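Local coordinates for ABC transporter periplasmic peptide-binding protein (Pseudoalteromonas, PDB 4QFL) that binds dipeptides such as Ala-Phe between its lobes in the periplasm, probably to deliver them to an ABC transporter, at residues A[111-116]-A[183-188]; A[307-312]-A[366-371]. All coordinates share one frame; numbering follows the deposited sequence.

Interaction 1. Residues A[111-116]-A[183-188]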
loop_
_atom_site.group_PDB
_atom_site.type_symbol
_atom_site.label_atom_id
_atom_site.label_comp_id
_atom_site.label_asym_id
_atom_site.label_seq_id
_atom_site.Cartn_x
_atom_site.Cartn_y
_atom_site.Cartn_z
ATOM N N ARG A 111 2.567 -29.887 -13.452
ATOM C CA ARG A 111 1.574 -29.355 -14.375
ATOM C C ARG A 111 1.703 -27.840 -14.480
ATOM O O ARG A 111 2.380 -27.209 -13.671
ATOM C CB ARG A 111 0.159 -29.737 -13.929
ATOM C CG ARG A 111 -0.244 -29.174 -12.581
ATOM C CD ARG A 111 -1.749 -28.985 -12.483
ATOM N NE ARG A 111 -2.144 -28.448 -11.182
ATOM C CZ ARG A 111 -2.294 -27.151 -10.922
ATOM N NH1 ARG A 111 -2.099 -26.249 -11.875
ATOM N NH2 ARG A 111 -2.663 -26.753 -9.710
ATOM N N GLU A 112 1.070 -27.259 -15.492
ATOM C CA GLU A 112 1.104 -25.817 -15.665
ATOM C C GLU A 112 -0.080 -25.140 -14.979
ATOM O O GLU A 112 -1.048 -25.788 -14.569
ATOM C CB GLU A 112 1.152 -25.458 -17.155
ATOM C CG GLU A 112 2.375 -26.017 -17.873
ATOM C CD GLU A 112 2.510 -25.521 -19.297
ATOM O OE1 GLU A 112 1.513 -25.010 -19.844
ATOM O OE2 GLU A 112 3.611 -25.642 -19.874
ATOM N N PHE A 113 0.018 -23.824 -14.858
ATOM C CA PHE A 113 -1.038 -22.993 -14.299
ATOM C C PHE A 113 -2.415 -23.228 -14.941
ATOM O O PHE A 113 -2.552 -23.277 -16.171
ATOM C CB PHE A 113 -0.635 -21.519 -14.419
ATOM C CG PHE A 113 -1.782 -20.583 -14.340
ATOM C CD1 PHE A 113 -2.489 -20.442 -13.159
ATOM C CD2 PHE A 113 -2.164 -19.843 -15.444
ATOM C CE1 PHE A 113 -3.563 -19.580 -13.081
ATOM C CE2 PHE A 113 -3.236 -18.981 -15.379
ATOM C CZ PHE A 113 -3.939 -18.848 -14.190
ATOM N N ASN A 114 -3.434 -23.388 -14.100
ATOM C CA ASN A 114 -4.799 -23.539 -14.596
ATOM C C ASN A 114 -5.812 -23.008 -13.600
ATOM O O ASN A 114 -5.439 -22.395 -12.590
ATOM C CB ASN A 114 -5.108 -24.998 -14.964
ATOM C CG ASN A 114 -5.056 -25.925 -13.769
ATOM O OD1 ASN A 114 -5.400 -25.541 -12.652
ATOM N ND2 ASN A 114 -4.610 -27.158 -13.997
ATOM N N ALA A 115 -7.087 -23.233 -13.899
ATOM C CA ALA A 115 -8.192 -22.744 -13.074
ATOM C C ALA A 115 -8.089 -23.143 -11.601
ATOM O O ALA A 115 -8.532 -22.411 -10.725
ATOM C CB ALA A 115 -9.519 -23.214 -13.652
ATOM N N ASP A 116 -7.528 -24.319 -11.337
ATOM C CA ASP A 116 -7.399 -24.817 -9.973
ATOM C C ASP A 116 -6.574 -23.884 -9.085
ATOM O O ASP A 116 -6.843 -23.754 -7.889
ATOM C CB ASP A 116 -6.777 -26.209 -9.978
ATOM C CG ASP A 116 -7.737 -27.267 -10.464
ATOM O OD1 ASP A 116 -8.959 -27.017 -10.416
ATOM O OD2 ASP A 116 -7.272 -28.353 -10.874
ATOM N N ALA A 183 -3.235 -9.285 -5.184
ATOM C CA ALA A 183 -4.059 -10.282 -5.861
ATOM C C ALA A 183 -3.261 -11.232 -6.751
ATOM O O ALA A 183 -3.704 -11.594 -7.846
ATOM C CB ALA A 183 -5.132 -9.579 -6.676
ATOM N N VAL A 184 -2.087 -11.649 -6.291
ATOM C CA VAL A 184 -1.242 -12.494 -7.133
ATOM C C VAL A 184 -1.788 -13.896 -7.167
ATOM O O VAL A 184 -2.582 -14.278 -6.309
ATOM C CB VAL A 184 0.196 -12.555 -6.640
ATOM C CG1 VAL A 184 0.796 -11.151 -6.572
ATOM C CG2 VAL A 184 0.272 -13.254 -5.296
ATOM N N VAL A 185 -1.351 -14.661 -8.158
ATOM C CA VAL A 185 -1.728 -16.067 -8.283
ATOM C C VAL A 185 -0.707 -17.020 -7.652
ATOM O O VAL A 185 0.486 -16.964 -7.971
ATOM C CB VAL A 185 -1.905 -16.454 -9.759
ATOM C CG1 VAL A 185 -2.196 -17.940 -9.880
ATOM C CG2 VAL A 185 -3.019 -15.634 -10.375
ATOM N N LEU A 186 -1.186 -17.900 -6.775
ATOM C CA LEU A 186 -0.322 -18.848 -6.074
ATOM C C LEU A 186 -0.408 -20.257 -6.656
ATOM O O LEU A 186 -1.273 -20.542 -7.478
ATOM C CB LEU A 186 -0.681 -18.896 -4.585
ATOM C CG LEU A 186 -0.698 -17.552 -3.860
ATOM C CD1 LEU A 186 -1.112 -17.735 -2.404
ATOM C CD2 LEU A 186 0.665 -16.945 -3.947
ATOM N N SER A 187 0.497 -21.128 -6.212
ATOM C CA SER A 187 0.546 -22.521 -6.663
ATOM C C SER A 187 -0.252 -23.483 -5.786
ATOM O O SER A 187 0.102 -23.714 -4.626
ATOM C CB SER A 187 1.987 -23.027 -6.707
ATOM O OG SER A 187 1.996 -24.431 -6.920
ATOM N N LYS A 188 -1.307 -24.064 -6.349
ATOM C CA LYS A 188 -2.063 -25.079 -5.635
ATOM C C LYS A 188 -1.249 -26.350 -5.458
ATOM O O LYS A 188 -1.281 -26.974 -4.393
ATOM C CB LYS A 188 -3.382 -25.399 -6.327
ATOM C CG LYS A 188 -4.247 -26.313 -5.476
ATOM C CD LYS A 188 -5.564 -26.663 -6.121
ATOM C CE LYS A 188 -6.377 -27.537 -5.179
ATOM N NZ LYS A 188 -7.690 -27.938 -5.751
HETATM O O HOH W 1 -8.770 -25.546 -6.436
#
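The guanidinium of Arg111 meets Lys188 edge-on: NH2 lies 3.7 Å from Lys188 CB, which sits in the plane of the group. Close to that same plane is Glu112 O, reached by Arg111 NH1 at 2.9 Å, although the donor stands 42° above the carbonyl plane and the bond is bent. The ring of Phe113 is approached obliquely by Val185, whose CG1 comes within 3.8 Å of Phe113 CE1; with CG1 anti to the backbone N (chi1 176°), the valine sends this branch to the ring, and both apolar side chains are buried. Two helix N-termini meet here, those of 115-126 and 188-196, in the region next to the four-stranded antiparallel sheet of this family 5 solute-binding protein. Asn114 OD1 caps the first by accepting from Asp116 N at 2.8 Å, while Ser187 OG caps the second at Tyr190 N. No hydrogen bond passes directly between the segments, but Asp117 ties them together: its OD2 forms a salt bridge with Arg111 NH1 and accepts a hydrogen bond from Asn114 N, while OD1 accepts from Lys188 N. An alanine in place of Arg111 would probably take this positive partner from Asp117 and open a gap beside the aliphatic root of Lys188. That lysine suits its place by being long and fully extended: its CD passes 3.6 Å from Asp116 O, and its NZ gives a 2.7 Å bond to a water, which in turn donates to Asp116 O. The carboxylate of Asp116 forms its salt bridge with Arg157 of strand 152-159 instead.

Interaction 2. Residues A[307-312]-A[366-371]; sequences LKVRQA and AGYEKG
Gln311 N donates to Leu307 O at 2.8 Å, one of the backbone bonds of the helical turn that presents Val309 to Ala366 and Tyr368. No hydrogen bond crosses between 307-312 and 366-371. The touching is done by a single branch of the valine: CG2 lies 4.0 Å from Ala366 CB and 4.4 Å from Tyr368 CD1, the methyl coming at the tyrosine ring obliquely. CG2 stands anti to the carbonyl carbon of Val309, and CG1 anti to the backbone N (chi1 158°), which directs CG2 to both partners. Valine suits this buried helix position because it is apolar and short, so that CG2 can reach both; alanine suits the other side, where a small methyl lets the loop backbone come near, the alpha carbons of Val309 and Ala366 being 6.2 Å apart. The peptide between Ala366 and Gly367 is cis, and the chain then bends through an inverse gamma turn centred on Tyr368. Pro303 touches both Val309 and Tyr368, and Phe372 packs edge-to-face with the tyrosine ring, so the apolar patch extends beyond the two segments. The loop joins helix 356-363 to strand 373-378, which runs parallel to strand 428-434, the carrier of pocket residues such as Trp433. On helix 307-314, Arg310 turns to other partners, donating to Phe304 O and Gln497 O, while Leu307 CA sits above one face of its guanidinium, displaced toward the rim. With only methyl and ring carbons meeting, the pairing depends on shape and exclusion of water, and carries little directional demand.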
loop_
_atom_site.group_PDB
_atom_site.type_symbol
_atom_site.label_atom_id
_atom_site.label_comp_id
_atom_site.label_asym_id
_atom_site.label_seq_id
_atom_site.Cartn_x
_atom_site.Cartn_y
_atom_site.Cartn_z
ATOM N N LEU A 307 -14.467 15.906 18.967
ATOM C CA LEU A 307 -14.245 16.586 17.702
ATOM C C LEU A 307 -13.631 17.959 17.929
ATOM O O LEU A 307 -12.668 18.319 17.257
ATOM C CB LEU A 307 -15.540 16.691 16.898
ATOM C CG LEU A 307 -15.465 17.386 15.532
ATOM C CD1 LEU A 307 -14.320 16.863 14.663
ATOM C CD2 LEU A 307 -16.796 17.249 14.808
ATOM N N LYS A 308 -14.169 18.714 18.888
ATOM C CA LYS A 308 -13.650 20.049 19.184
ATOM C C LYS A 308 -12.165 20.022 19.486
ATOM O O LYS A 308 -11.444 20.978 19.204
ATOM C CB LYS A 308 -14.395 20.689 20.353
ATOM C CG LYS A 308 -15.598 21.529 19.946
ATOM C CD LYS A 308 -15.568 22.890 20.639
ATOM C CE LYS A 308 -16.807 23.721 20.306
ATOM N NZ LYS A 308 -16.795 24.314 18.929
ATOM N N VAL A 309 -11.707 18.931 20.078
ATOM C CA VAL A 309 -10.300 18.791 20.391
ATOM C C VAL A 309 -9.540 18.547 19.101
ATOM O O VAL A 309 -8.504 19.163 18.855
ATOM C CB VAL A 309 -10.062 17.631 21.352
ATOM C CG1 VAL A 309 -8.625 17.143 21.261
ATOM C CG2 VAL A 309 -10.400 18.047 22.763
ATOM N N ARG A 310 -10.062 17.647 18.275
ATOM C CA ARG A 310 -9.402 17.328 17.018
ATOM C C ARG A 310 -9.273 18.587 16.182
ATOM O O ARG A 310 -8.218 18.851 15.602
ATOM C CB ARG A 310 -10.138 16.211 16.266
ATOM C CG ARG A 310 -10.013 14.861 16.960
ATOM C CD ARG A 310 -10.426 13.685 16.083
ATOM N NE ARG A 310 -11.792 13.800 15.580
ATOM C CZ ARG A 310 -12.888 13.434 16.243
ATOM N NH1 ARG A 310 -12.811 12.944 17.467
ATOM N NH2 ARG A 310 -14.076 13.571 15.674
ATOM N N GLN A 311 -10.341 19.377 16.148
ATOM C CA GLN A 311 -10.337 20.657 15.447
ATOM C C GLN A 311 -9.308 21.620 16.050
ATOM O O GLN A 311 -8.542 22.258 15.329
ATOM C CB GLN A 311 -11.732 21.273 15.479
ATOM C CG GLN A 311 -12.789 20.374 14.880
ATOM C CD GLN A 311 -14.203 20.850 15.152
ATOM O OE1 GLN A 311 -15.163 20.288 14.627
ATOM N NE2 GLN A 311 -14.339 21.886 15.974
ATOM N N ALA A 312 -9.286 21.716 17.376
ATOM C CA ALA A 312 -8.314 22.563 18.051
ATOM C C ALA A 312 -6.861 22.223 17.675
ATOM O O ALA A 312 -6.070 23.118 17.393
ATOM C CB ALA A 312 -8.516 22.506 19.560
ATOM N N ALA A 366 -12.951 23.239 25.472
ATOM C CA ALA A 366 -12.931 21.829 25.169
ATOM C C ALA A 366 -12.774 20.976 26.429
ATOM O O ALA A 366 -13.091 19.790 26.395
ATOM C CB ALA A 366 -11.822 21.512 24.164
ATOM N N GLY A 367 -12.301 21.547 27.542
ATOM C CA GLY A 367 -11.926 22.941 27.678
ATOM C C GLY A 367 -10.529 23.007 28.245
ATOM O O GLY A 367 -10.274 23.651 29.271
ATOM N N TYR A 368 -9.628 22.318 27.550
ATOM C CA TYR A 368 -8.255 22.093 27.981
ATOM C C TYR A 368 -7.407 23.358 27.994
ATOM O O TYR A 368 -6.559 23.558 27.120
ATOM C CB TYR A 368 -7.617 21.041 27.075
ATOM C CG TYR A 368 -8.065 19.635 27.402
ATOM C CD1 TYR A 368 -9.218 19.088 26.834
ATOM C CD2 TYR A 368 -7.334 18.856 28.292
ATOM C CE1 TYR A 368 -9.621 17.784 27.149
ATOM C CE2 TYR A 368 -7.717 17.565 28.608
ATOM C CZ TYR A 368 -8.858 17.028 28.043
ATOM O OH TYR A 368 -9.202 15.733 28.395
ATOM N N GLU A 369 -7.631 24.198 28.999
ATOM C CA GLU A 369 -6.900 25.452 29.117
ATOM C C GLU A 369 -5.413 25.212 29.377
ATOM O O GLU A 369 -4.559 25.704 28.638
ATOM C CB GLU A 369 -7.515 26.332 30.206
ATOM C CG GLU A 369 -9.021 26.487 30.094
ATOM C CD GLU A 369 -9.585 27.469 31.106
ATOM O OE1 GLU A 369 -8.831 28.367 31.547
ATOM O OE2 GLU A 369 -10.782 27.336 31.462
ATOM N N LYS A 370 -5.103 24.455 30.423
ATOM C CA LYS A 370 -3.725 24.074 30.689
ATOM C C LYS A 370 -3.307 23.046 29.657
ATOM O O LYS A 370 -2.228 22.459 29.752
ATOM C CB LYS A 370 -3.579 23.493 32.096
ATOM C CG LYS A 370 -2.724 24.328 33.055
ATOM C CD LYS A 370 -3.468 25.557 33.570
ATOM C CE LYS A 370 -3.526 26.672 32.528
ATOM N NZ LYS A 370 -4.369 27.821 32.980
ATOM N N GLY A 371 -4.176 22.829 28.673
ATOM C CA GLY A 371 -3.927 21.851 27.632
ATOM C C GLY A 371 -3.663 20.469 28.197
ATOM O O GLY A 371 -4.095 20.145 29.302
#

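Both contacts are partly buried and lie on opposite sides of the chain's centre, with their own centres about 54 Å apart, so neither touches the other. Interaction 1 brings together the starts of two helices; beside its buried aromatic-aliphatic pair lie charged groups, caps and a water, as helix N-termini supply many backbone N-H groups to be satisfied. Interaction 2 instead sets the side of a helix against an irregular loop, further from the centre, and uses carbon contacts alone. In neither does a hydrogen bond pass directly between the segments; in the first, which buries 198 Å², a water and Asp117 make the polar link, whereas the second is smaller, at 126 Å².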